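Local coordinates for protein 15-O-acetyltransferase (Fusarium sporotrichioides, PDB 3FOT) that transfers an acetyl group to the 15-hydroxyl of trichothecene intermediates in the biosynthesis of T-2 toxin, at residues Ser110-Ser113 / Asn114-Arg118; Arg118-Ala121 / Arg122-His126; Asp136-Ser139 / Glu140-Gly144; His282-Ser285 / Ala286-Ile290; Ile492-Asp495 / Ala496-Thr499. All coordinates share one frame; numbering follows the deposited sequence.

Overall arrangement
The five contacts follow one another along the chain of this BAHD-superfamily acetyltransferase, the first two overlapping at R118. Contacts 1 and 2 both lie on helix 114-124 and have centres about 11 Å apart; contact 2 ends on strand 125-129, an outer strand of the six-stranded mixed sheet. The next helix, 134-147, carries contact 3, whose nearest atoms lie about 7 Å from contact 2 and about 5 Å from contact 5. R278 joins contacts 3 and 5 by salt bridges to E143 and D495. Contacts 4 and 5 use neighbouring strands, 277-283 and 486-494, their centres about 26 Å apart. All five lie away from H414, which binds 15-deacetylcalonectrin.

Contact 1. Residues Ser110-Ser113 / Asn114-Arg118; sequences SPES and NESAR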
# COMPACT_ATOMS: atom_id res chain seq x y z
N SER A 110 17.50 -16.45 -9.91
CA SER A 110 17.79 -15.89 -11.24
C SER A 110 17.21 -16.77 -12.34
O SER A 110 17.18 -17.99 -12.19
CB SER A 110 19.28 -15.79 -11.46
OG SER A 110 19.81 -14.70 -10.80
N PRO A 111 16.76 -16.16 -13.45
CA PRO A 111 16.30 -16.97 -14.58
C PRO A 111 17.41 -17.92 -15.06
O PRO A 111 18.58 -17.53 -15.12
CB PRO A 111 15.98 -15.93 -15.67
CG PRO A 111 15.64 -14.68 -14.87
CD PRO A 111 16.59 -14.71 -13.71
N GLU A 112 17.02 -19.15 -15.36
CA GLU A 112 17.95 -20.18 -15.83
C GLU A 112 18.52 -19.86 -17.21
O GLU A 112 19.56 -20.39 -17.60
CB GLU A 112 17.26 -21.55 -15.86
CG GLU A 112 15.92 -21.57 -16.58
CD GLU A 112 15.60 -22.91 -17.22
OE1 GLU A 112 15.24 -23.85 -16.49
OE2 GLU A 112 15.71 -23.01 -18.47
N SER A 113 17.83 -18.99 -17.95
CA SER A 113 18.23 -18.59 -19.28
C SER A 113 17.49 -17.32 -19.65
O SER A 113 16.47 -16.99 -19.04
CB SER A 113 17.90 -19.68 -20.30
OG SER A 113 16.49 -19.86 -20.44
N ASN A 114 17.99 -16.61 -20.65
CA ASN A 114 17.31 -15.43 -21.13
C ASN A 114 15.90 -15.79 -21.68
O ASN A 114 14.95 -15.01 -21.50
CB ASN A 114 18.19 -14.64 -22.11
CG ASN A 114 19.43 -14.00 -21.43
OD1 ASN A 114 19.53 -12.77 -21.28
ND2 ASN A 114 20.38 -14.84 -21.01
N GLU A 115 15.75 -16.97 -22.28
CA GLU A 115 14.44 -17.44 -22.76
C GLU A 115 13.43 -17.59 -21.61
O GLU A 115 12.27 -17.19 -21.75
CB GLU A 115 14.53 -18.76 -23.53
CG GLU A 115 13.16 -19.29 -23.98
CD GLU A 115 13.23 -20.63 -24.70
OE1 GLU A 115 14.35 -21.12 -24.94
OE2 GLU A 115 12.16 -21.20 -25.02
N SER A 116 13.88 -18.19 -20.51
CA SER A 116 13.06 -18.44 -19.32
C SER A 116 12.58 -17.11 -18.73
O SER A 116 11.42 -16.96 -18.35
CB SER A 116 13.93 -19.14 -18.27
OG SER A 116 13.16 -19.52 -17.16
N ALA A 117 13.50 -16.15 -18.68
CA ALA A 117 13.20 -14.79 -18.21
C ALA A 117 12.13 -14.14 -19.08
O ALA A 117 11.19 -13.52 -18.58
CB ALA A 117 14.46 -13.94 -18.24
N ARG A 118 12.28 -14.28 -20.40
CA ARG A 118 11.30 -13.72 -21.30
C ARG A 118 9.95 -14.40 -21.14
O ARG A 118 8.91 -13.73 -21.17
CB ARG A 118 11.83 -13.80 -22.74
CG ARG A 118 12.97 -12.83 -23.00
CD ARG A 118 13.37 -12.77 -24.49
NE ARG A 118 14.05 -13.98 -24.95
CZ ARG A 118 15.37 -14.13 -25.03
NH1 ARG A 118 15.88 -15.28 -25.47
NH2 ARG A 118 16.19 -13.14 -24.70
O HOH W 1 13.95 -19.93 -14.59
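S113 reaches forward along the chain with two oxygens, one from its side chain and one from its backbone, and S116 and A117 take hold of them. The hydroxyl S113 OG accepts from S116 N at 3.1 Å, a fairly straight bond with an N-H...O angle of 157°. The torsion suits this role: OG stands between the backbone N and the carbonyl carbon (chi1 66°), which swings it over the amides of the first turn. The carbonyl oxygen S113 O accepts from A117 N, also at 3.1 Å, and this bond begins the regular i to i+4 series. S113 is therefore the N-cap of helix 114-124, placed where the loop after strand 105-109 turns into the helix. E112 CG lies 3.5 Å from S116 OG, which a chi1 of -175° turns away from the amide of its own residue. A water that accepts from E112 N at 3.3 Å lies 2.7 Å from S116 OG, in hydrogen-bond contact with it, and so ties the first helical turn to the loop amide ahead of the cap. On the other flank the contact is apolar: P111, two residues before the cap, sets CB and CG against the methyl group of A117, each 3.6 Å from A117 CB. R86 touches P111 and L83 touches A117, both from helix 71-88, with W222 also on A117 and E225 on P111. The acidic side chains of E112 and E115 are exposed near the start of the helix, where negative charge would probably be favoured; E112 OE2 and E115 OE1 stay 6.9 Å apart.

Contact 2. Residues Arg118-Ala121 / Arg122-His126; sequences RDWA and RGCIH. With SO4 (sulfate ion), chain J.
R122 folds back along its own helix to meet D119 in an i to i+3 salt bridge, close to where helix 114-124 gives way to strand 125-129. R122 CB packs 3.5 Å from R118 O, the carbonyl that also accepts from R122 N. With CG anti to the backbone N (chi1 176°), the chain runs out from the helix and then bends at the CG-CD bond, turning the guanidinium toward D119. R122 NH1 reaches D119 OD1 at 2.8 Å, approaching from above the carboxylate plane, with the two flat groups turned 63° against each other. R122 NH2 donates to a water at 2.7 Å, and this water donates to D119 OD1, closing a ring around the salt bridge at an exposed surface.

The inward side is of another kind. C124 SG sits over one face of the W120 indole, 4.0 Å from the centroid of its five-membered ring, a sulfur-aromatic contact; R86 makes a cation-pi interaction with the same indole, and L82 of helix 71-88 touches both residues. Beyond the helix, H126 ND1 donates to two oxygens of a sulfate ion, O4 at 3.0 Å and O3 at 3.2 Å.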
# COMPACT_ATOMS: atom_id res chain seq x y z
N ARG A 118 12.28 -14.28 -20.40
CA ARG A 118 11.30 -13.72 -21.30
C ARG A 118 9.95 -14.40 -21.14
O ARG A 118 8.91 -13.73 -21.17
CB ARG A 118 11.83 -13.80 -22.74
CG ARG A 118 12.97 -12.83 -23.00
CD ARG A 118 13.37 -12.77 -24.49
NE ARG A 118 14.05 -13.98 -24.95
CZ ARG A 118 15.37 -14.13 -25.03
NH1 ARG A 118 15.88 -15.28 -25.47
NH2 ARG A 118 16.19 -13.14 -24.70
N ASP A 119 9.94 -15.72 -20.95
CA ASP A 119 8.70 -16.46 -20.68
C ASP A 119 8.04 -15.93 -19.42
O ASP A 119 6.82 -15.75 -19.39
CB ASP A 119 8.97 -17.95 -20.47
CG ASP A 119 9.41 -18.66 -21.74
OD1 ASP A 119 9.27 -18.07 -22.83
OD2 ASP A 119 9.87 -19.81 -21.61
N TRP A 120 8.84 -15.70 -18.38
CA TRP A 120 8.33 -15.17 -17.12
C TRP A 120 7.64 -13.80 -17.34
O TRP A 120 6.51 -13.60 -16.90
CB TRP A 120 9.43 -15.06 -16.05
CG TRP A 120 9.04 -14.16 -14.90
CD1 TRP A 120 8.26 -14.48 -13.82
CD2 TRP A 120 9.36 -12.75 -14.77
NE1 TRP A 120 8.09 -13.36 -13.02
CE2 TRP A 120 8.77 -12.30 -13.56
CE3 TRP A 120 10.11 -11.85 -15.54
CZ2 TRP A 120 8.87 -10.97 -13.13
CZ3 TRP A 120 10.23 -10.51 -15.10
CH2 TRP A 120 9.60 -10.09 -13.90
N ALA A 121 8.34 -12.86 -17.98
CA ALA A 121 7.78 -11.51 -18.21
C ALA A 121 6.49 -11.54 -19.05
O ALA A 121 5.50 -10.89 -18.71
CB ALA A 121 8.85 -10.59 -18.84
N ARG A 122 6.49 -12.34 -20.12
CA ARG A 122 5.27 -12.52 -20.92
C ARG A 122 4.09 -13.00 -20.07
O ARG A 122 2.94 -12.55 -20.24
CB ARG A 122 5.58 -13.48 -22.07
CG ARG A 122 4.40 -13.85 -22.96
CD ARG A 122 4.81 -14.95 -23.96
NE ARG A 122 6.17 -14.71 -24.46
CZ ARG A 122 7.16 -15.57 -24.32
NH1 ARG A 122 6.94 -16.76 -23.74
NH2 ARG A 122 8.37 -15.27 -24.80
N GLY A 123 4.39 -13.90 -19.13
CA GLY A 123 3.39 -14.45 -18.22
C GLY A 123 2.78 -13.45 -17.24
O GLY A 123 1.72 -13.72 -16.67
N CYS A 124 3.46 -12.31 -17.04
CA CYS A 124 3.02 -11.31 -16.09
C CYS A 124 2.25 -10.14 -16.70
O CYS A 124 1.75 -9.29 -15.96
CB CYS A 124 4.22 -10.71 -15.35
SG CYS A 124 5.06 -11.86 -14.26
N ILE A 125 2.17 -10.07 -18.02
CA ILE A 125 1.54 -8.92 -18.66
C ILE A 125 0.38 -9.42 -19.50
O ILE A 125 0.57 -10.29 -20.35
CB ILE A 125 2.52 -8.15 -19.58
CG1 ILE A 125 3.84 -7.79 -18.88
CG2 ILE A 125 1.84 -6.91 -20.18
CD1 ILE A 125 3.73 -6.79 -17.78
N HIS A 126 -0.80 -8.86 -19.25
CA HIS A 126 -2.04 -9.32 -19.87
C HIS A 126 -2.78 -8.16 -20.49
O HIS A 126 -2.69 -7.04 -20.01
CB HIS A 126 -2.91 -9.97 -18.80
CG HIS A 126 -2.18 -11.03 -18.05
ND1 HIS A 126 -1.84 -12.23 -18.62
CD2 HIS A 126 -1.65 -11.04 -16.80
CE1 HIS A 126 -1.15 -12.95 -17.75
NE2 HIS A 126 -1.04 -12.26 -16.63
S SO4 J . -2.79 -12.46 -22.15
O1 SO4 J . -2.95 -11.08 -22.67
O2 SO4 J . -3.17 -13.40 -23.23
O3 SO4 J . -1.42 -12.75 -21.72
O4 SO4 J . -3.66 -12.71 -21.00
O HOH W 2 10.41 -16.99 -24.99

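Contact 3. Residues Asp136-Ser139 / Glu140-Gly144; sequences DLWS and EMEEG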
# COMPACT_ATOMS: atom_id res chain seq x y z
N ASP A 136 -13.00 -2.01 -12.08
CA ASP A 136 -14.01 -3.00 -12.50
C ASP A 136 -13.37 -4.37 -12.55
O ASP A 136 -13.93 -5.36 -12.09
CB ASP A 136 -14.57 -2.69 -13.90
CG ASP A 136 -15.53 -1.52 -13.92
OD1 ASP A 136 -16.04 -1.11 -12.86
OD2 ASP A 136 -15.76 -0.99 -15.03
N LEU A 137 -12.17 -4.43 -13.11
CA LEU A 137 -11.44 -5.68 -13.21
C LEU A 137 -11.01 -6.22 -11.84
O LEU A 137 -11.06 -7.43 -11.58
CB LEU A 137 -10.22 -5.50 -14.11
CG LEU A 137 -9.36 -6.74 -14.32
CD1 LEU A 137 -10.18 -7.91 -14.88
CD2 LEU A 137 -8.16 -6.36 -15.22
N TRP A 138 -10.62 -5.33 -10.94
CA TRP A 138 -10.33 -5.75 -9.56
C TRP A 138 -11.55 -6.49 -9.00
O TRP A 138 -11.43 -7.60 -8.45
CB TRP A 138 -9.99 -4.51 -8.72
CG TRP A 138 -9.90 -4.80 -7.24
CD1 TRP A 138 -9.06 -5.66 -6.64
CD2 TRP A 138 -10.70 -4.23 -6.20
NE1 TRP A 138 -9.28 -5.68 -5.27
CE2 TRP A 138 -10.29 -4.81 -4.98
CE3 TRP A 138 -11.73 -3.28 -6.19
CZ2 TRP A 138 -10.84 -4.46 -3.76
CZ3 TRP A 138 -12.29 -2.93 -4.96
CH2 TRP A 138 -11.85 -3.52 -3.76
N SER A 139 -12.72 -5.86 -9.13
CA SER A 139 -13.97 -6.45 -8.65
C SER A 139 -14.17 -7.84 -9.24
O SER A 139 -14.50 -8.80 -8.52
CB SER A 139 -15.15 -5.54 -9.01
OG SER A 139 -15.11 -4.33 -8.25
N GLU A 140 -13.94 -7.96 -10.54
CA GLU A 140 -14.16 -9.21 -11.24
C GLU A 140 -13.18 -10.27 -10.76
O GLU A 140 -13.55 -11.43 -10.58
CB GLU A 140 -14.03 -8.95 -12.74
CG GLU A 140 -13.99 -10.19 -13.56
CD GLU A 140 -13.63 -9.89 -14.99
OE1 GLU A 140 -12.94 -10.74 -15.60
OE2 GLU A 140 -14.03 -8.81 -15.48
N MET A 141 -11.93 -9.87 -10.54
CA MET A 141 -10.90 -10.78 -10.12
C MET A 141 -11.16 -11.29 -8.70
O MET A 141 -11.00 -12.49 -8.40
CB MET A 141 -9.52 -10.11 -10.21
CG MET A 141 -9.04 -9.96 -11.63
SD MET A 141 -7.49 -8.99 -11.66
CE MET A 141 -6.35 -10.10 -10.85
N GLU A 142 -11.63 -10.38 -7.85
CA GLU A 142 -11.95 -10.77 -6.48
C GLU A 142 -13.18 -11.65 -6.42
O GLU A 142 -13.20 -12.64 -5.68
CB GLU A 142 -12.05 -9.54 -5.60
CG GLU A 142 -10.68 -8.91 -5.36
CD GLU A 142 -9.69 -9.88 -4.71
OE1 GLU A 142 -10.11 -10.71 -3.85
OE2 GLU A 142 -8.50 -9.86 -5.06
N GLU A 143 -14.19 -11.34 -7.24
CA GLU A 143 -15.36 -12.22 -7.37
C GLU A 143 -14.96 -13.60 -7.93
O GLU A 143 -15.37 -14.65 -7.38
CB GLU A 143 -16.46 -11.55 -8.20
CG GLU A 143 -17.09 -10.33 -7.51
CD GLU A 143 -17.78 -9.34 -8.47
OE1 GLU A 143 -18.02 -9.70 -9.65
OE2 GLU A 143 -18.06 -8.19 -8.02
N GLY A 144 -14.14 -13.60 -8.98
CA GLY A 144 -13.64 -14.83 -9.60
C GLY A 144 -12.81 -15.73 -8.69
O GLY A 144 -12.94 -16.96 -8.76
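W138 and E142, one helical turn apart, meet where the indole nitrogen W138 NE1 lies 3.5 Å from E142 CG, the planes of ring and carboxylate 46° apart. E142 CG lies beside the backbone N of its own residue, and a bend at chi2 (-58°) then carries the carboxylate off the straight line of the chain. L137 CG touches M141 SD at 4.0 Å, and M141 CG rests 3.2 Å from L137 O. Regular i to i+4 bonds underlie both pairs: M141 N donates to L137 O at 2.8 Å and E142 N to W138 O at 2.9 Å.

L137 and M141 touch F160 and L181 of the six-stranded mixed sheet, while W138 and E142 touch P277 of strand 277-283, so helix 134-147 lies between the two sheets. The polar ends are set by a second shell: N470 accepts from W138 NE1 and donates to E142 OE2, Y54 bonds to E142 OE2 through its hydroxyl and meets the indole edge-to-face, R145 pairs with E142 OE1, and E140 and E143 form salt bridges with K132 and R278. Gripped at both oxygens, the buried E142 carboxylate is probably kept ionised.

Contact 4. Residues His282-Ser285 / Ala286-Ile290; sequences HKLS and ADESI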
# COMPACT_ATOMS: atom_id res chain seq x y z
N HIS A 282 -13.66 8.64 -2.69
CA HIS A 282 -14.08 10.03 -2.85
C HIS A 282 -12.85 10.82 -3.25
O HIS A 282 -11.92 10.94 -2.47
CB HIS A 282 -14.67 10.63 -1.58
CG HIS A 282 -15.22 12.00 -1.78
ND1 HIS A 282 -14.42 13.12 -1.83
CD2 HIS A 282 -16.49 12.42 -2.01
CE1 HIS A 282 -15.17 14.18 -2.07
NE2 HIS A 282 -16.43 13.79 -2.17
N LYS A 283 -12.86 11.32 -4.47
CA LYS A 283 -11.80 12.16 -4.96
C LYS A 283 -12.16 13.62 -4.68
O LYS A 283 -13.15 14.13 -5.20
CB LYS A 283 -11.62 11.95 -6.46
CG LYS A 283 -11.01 10.63 -6.83
N LEU A 284 -11.37 14.26 -3.83
CA LEU A 284 -11.53 15.70 -3.58
C LEU A 284 -10.96 16.43 -4.78
O LEU A 284 -9.96 15.99 -5.35
CB LEU A 284 -10.77 16.11 -2.33
CG LEU A 284 -11.25 15.63 -0.96
CD1 LEU A 284 -10.21 15.98 0.10
CD2 LEU A 284 -12.59 16.27 -0.63
N SER A 285 -11.56 17.55 -5.17
CA SER A 285 -11.01 18.29 -6.33
C SER A 285 -9.64 18.81 -5.94
O SER A 285 -9.33 18.93 -4.77
CB SER A 285 -11.93 19.44 -6.73
OG SER A 285 -11.99 20.39 -5.69
N ALA A 286 -8.80 19.15 -6.92
CA ALA A 286 -7.55 19.84 -6.58
C ALA A 286 -7.81 21.14 -5.79
O ALA A 286 -7.08 21.48 -4.87
CB ALA A 286 -6.73 20.15 -7.84
N ASP A 287 -8.87 21.87 -6.16
CA ASP A 287 -9.15 23.16 -5.51
C ASP A 287 -9.47 22.95 -4.01
O ASP A 287 -8.95 23.66 -3.12
CB ASP A 287 -10.30 23.90 -6.21
CG ASP A 287 -9.88 24.50 -7.55
OD1 ASP A 287 -8.68 24.76 -7.76
OD2 ASP A 287 -10.78 24.71 -8.37
N GLU A 288 -10.29 21.94 -3.75
CA GLU A 288 -10.64 21.60 -2.37
C GLU A 288 -9.43 21.13 -1.60
O GLU A 288 -9.25 21.48 -0.44
CB GLU A 288 -11.67 20.48 -2.37
CG GLU A 288 -13.04 20.94 -2.73
CD GLU A 288 -13.97 19.82 -3.09
OE1 GLU A 288 -13.54 18.64 -3.21
OE2 GLU A 288 -15.17 20.13 -3.27
N SER A 289 -8.62 20.29 -2.25
CA SER A 289 -7.43 19.76 -1.59
C SER A 289 -6.43 20.84 -1.25
O SER A 289 -5.83 20.84 -0.17
CB SER A 289 -6.80 18.65 -2.44
OG SER A 289 -7.76 17.62 -2.74
N ILE A 290 -6.24 21.79 -2.16
CA ILE A 290 -5.30 22.86 -1.94
C ILE A 290 -5.78 23.75 -0.77
O ILE A 290 -4.98 24.16 0.08
CB ILE A 290 -5.12 23.68 -3.26
CG1 ILE A 290 -4.24 22.86 -4.22
CG2 ILE A 290 -4.51 25.05 -2.97
CD1 ILE A 290 -4.25 23.40 -5.65
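S285 and E288 form a capping box at the start of helix 286-299, just beyond strand 277-283. Each side chain bonds to the other's backbone amide: S285 OG accepts from E288 N at 3.0 Å, and E288 OE1 accepts from S285 N, also at 3.0 Å. Both bonds are nearly straight, although S285 N meets OE1 from above the carboxylate plane, 44° out of it. A chi1 of 64° brings the hydroxyl of S285 to the amide of E288, and the E288 chain, extended beyond CG, carries its carboxylate back to the loop.

The tight part lies on the inner side. S285 O takes two donors from one residue, S289 N at 3.0 Å and S289 OG at 2.9 Å, which straddle the plane of the S285 carbonyl. S289 OG in turn bonds with S487 N, so the buried hydroxyl links the helix start to the neighbouring strand 486-494. L284 closes this side: L284 CB is 3.4 Å from S289 OG, L284 CD2 is 3.6 Å from E288 OE1, and V511 of helix 500-516 packs against the leucine.

Toward solvent the contact thins. The CB of A286 points away from the cap, and the exposed D287 adds little beyond its CB, with D287 CB 3.9 Å from S285 OG. S285 OG is nearer to E288, 3.2 Å from E288 CG.

Contact 5. Residues Ile492-Asp495 / Ala496-Thr499; sequences IYND and ANYT
N494 binds the chain that follows it twice, once through its backbone and once through its amide. Its carbonyl oxygen N494 O accepts from N497 N at 2.9 Å, the donor standing 43° above the carbonyl plane, and this closes a beta turn over residues 494-497 at the end of strand 486-494. Its side chain adds an Asx turn: N494 OD1 accepts from A496 N at 3.3 Å, a longer but fairly straight bond of 161°. CG anti to the backbone N (chi1 -166°) sets the amide beside the turn, with A496 CB 3.4 Å from N494 OD1. N497 OD1 comes within 3.4 Å of N494 CB. Outside the turn A275 N also donates to N494 OD1 and N494 ND2 donates to Q471 O, fixing this amide at both ends, while N497 ND2 bonds to Q271 O and G273 O, and D495 makes a salt bridge to R278 and accepts from L276 N.

Packing begins where Y493 and Y498 run antiparallel alongside each other. Y493 CD1 touches Y498 CB at 3.9 Å, and Y498 O lies at the edge of the Y493 ring, 3.6 Å from Y493 CE1. V503 of helix 500-516 touches both tyrosines, Y498 OH bonds to P474 O, and T499 caps the helix that follows. With two buried asparagine side chains bonded to backbone atoms of Q271, G273, A275 and Q471, the turn is held by neutral hydrogen bonds, and its ionic link is confined to the more exposed D495.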
# COMPACT_ATOMS: atom_id res chain seq x y z
N ILE A 492 -11.66 0.85 2.18
CA ILE A 492 -11.78 -0.54 1.79
C ILE A 492 -12.42 -1.29 2.95
O ILE A 492 -12.13 -1.00 4.12
CB ILE A 492 -10.43 -1.18 1.42
CG1 ILE A 492 -9.71 -0.34 0.36
CG2 ILE A 492 -10.62 -2.56 0.86
CD1 ILE A 492 -8.58 0.42 0.92
N TYR A 493 -13.33 -2.18 2.61
CA TYR A 493 -14.09 -2.89 3.62
C TYR A 493 -14.42 -4.23 3.06
O TYR A 493 -14.24 -4.48 1.86
CB TYR A 493 -15.34 -2.11 3.99
CG TYR A 493 -16.40 -1.99 2.92
CD1 TYR A 493 -17.56 -2.76 3.00
CD2 TYR A 493 -16.26 -1.10 1.85
CE1 TYR A 493 -18.53 -2.66 2.04
CE2 TYR A 493 -17.24 -0.99 0.89
CZ TYR A 493 -18.37 -1.77 1.00
OH TYR A 493 -19.36 -1.67 0.04
N ASN A 494 -14.87 -5.13 3.93
CA ASN A 494 -15.36 -6.40 3.47
C ASN A 494 -16.87 -6.36 3.46
O ASN A 494 -17.48 -5.96 4.45
CB ASN A 494 -14.84 -7.51 4.37
CG ASN A 494 -15.03 -8.85 3.74
OD1 ASN A 494 -16.10 -9.44 3.85
ND2 ASN A 494 -14.01 -9.31 3.02
N ASP A 495 -17.49 -6.77 2.34
CA ASP A 495 -18.94 -6.59 2.19
C ASP A 495 -19.83 -7.55 2.98
O ASP A 495 -21.06 -7.43 2.92
CB ASP A 495 -19.38 -6.47 0.73
CG ASP A 495 -19.32 -7.78 -0.04
OD1 ASP A 495 -19.04 -8.84 0.54
OD2 ASP A 495 -19.59 -7.75 -1.27
N ALA A 496 -19.21 -8.48 3.71
CA ALA A 496 -19.93 -9.24 4.72
C ALA A 496 -20.24 -8.37 5.94
O ALA A 496 -21.23 -8.62 6.65
CB ALA A 496 -19.12 -10.43 5.15
N ASN A 497 -19.40 -7.37 6.17
CA ASN A 497 -19.39 -6.65 7.46
C ASN A 497 -20.12 -5.31 7.44
O ASN A 497 -20.59 -4.84 8.50
CB ASN A 497 -17.95 -6.47 7.95
CG ASN A 497 -17.16 -7.77 7.97
OD1 ASN A 497 -16.03 -7.81 7.49
ND2 ASN A 497 -17.76 -8.84 8.51
N TYR A 498 -20.20 -4.70 6.26
CA TYR A 498 -20.88 -3.43 6.08
C TYR A 498 -21.64 -3.40 4.77
O TYR A 498 -21.30 -4.11 3.83
CB TYR A 498 -19.86 -2.28 6.05
CG TYR A 498 -18.99 -2.22 7.26
CD1 TYR A 498 -19.37 -1.46 8.38
CD2 TYR A 498 -17.80 -2.92 7.30
CE1 TYR A 498 -18.56 -1.41 9.50
CE2 TYR A 498 -16.98 -2.87 8.42
CZ TYR A 498 -17.36 -2.12 9.52
OH TYR A 498 -16.56 -2.08 10.64
N THR A 499 -22.65 -2.56 4.71
CA THR A 499 -23.29 -2.25 3.44
C THR A 499 -22.50 -1.13 2.76
O THR A 499 -21.82 -0.35 3.42
CB THR A 499 -24.76 -1.81 3.60
OG1 THR A 499 -24.82 -0.56 4.29
CG2 THR A 499 -25.55 -2.86 4.39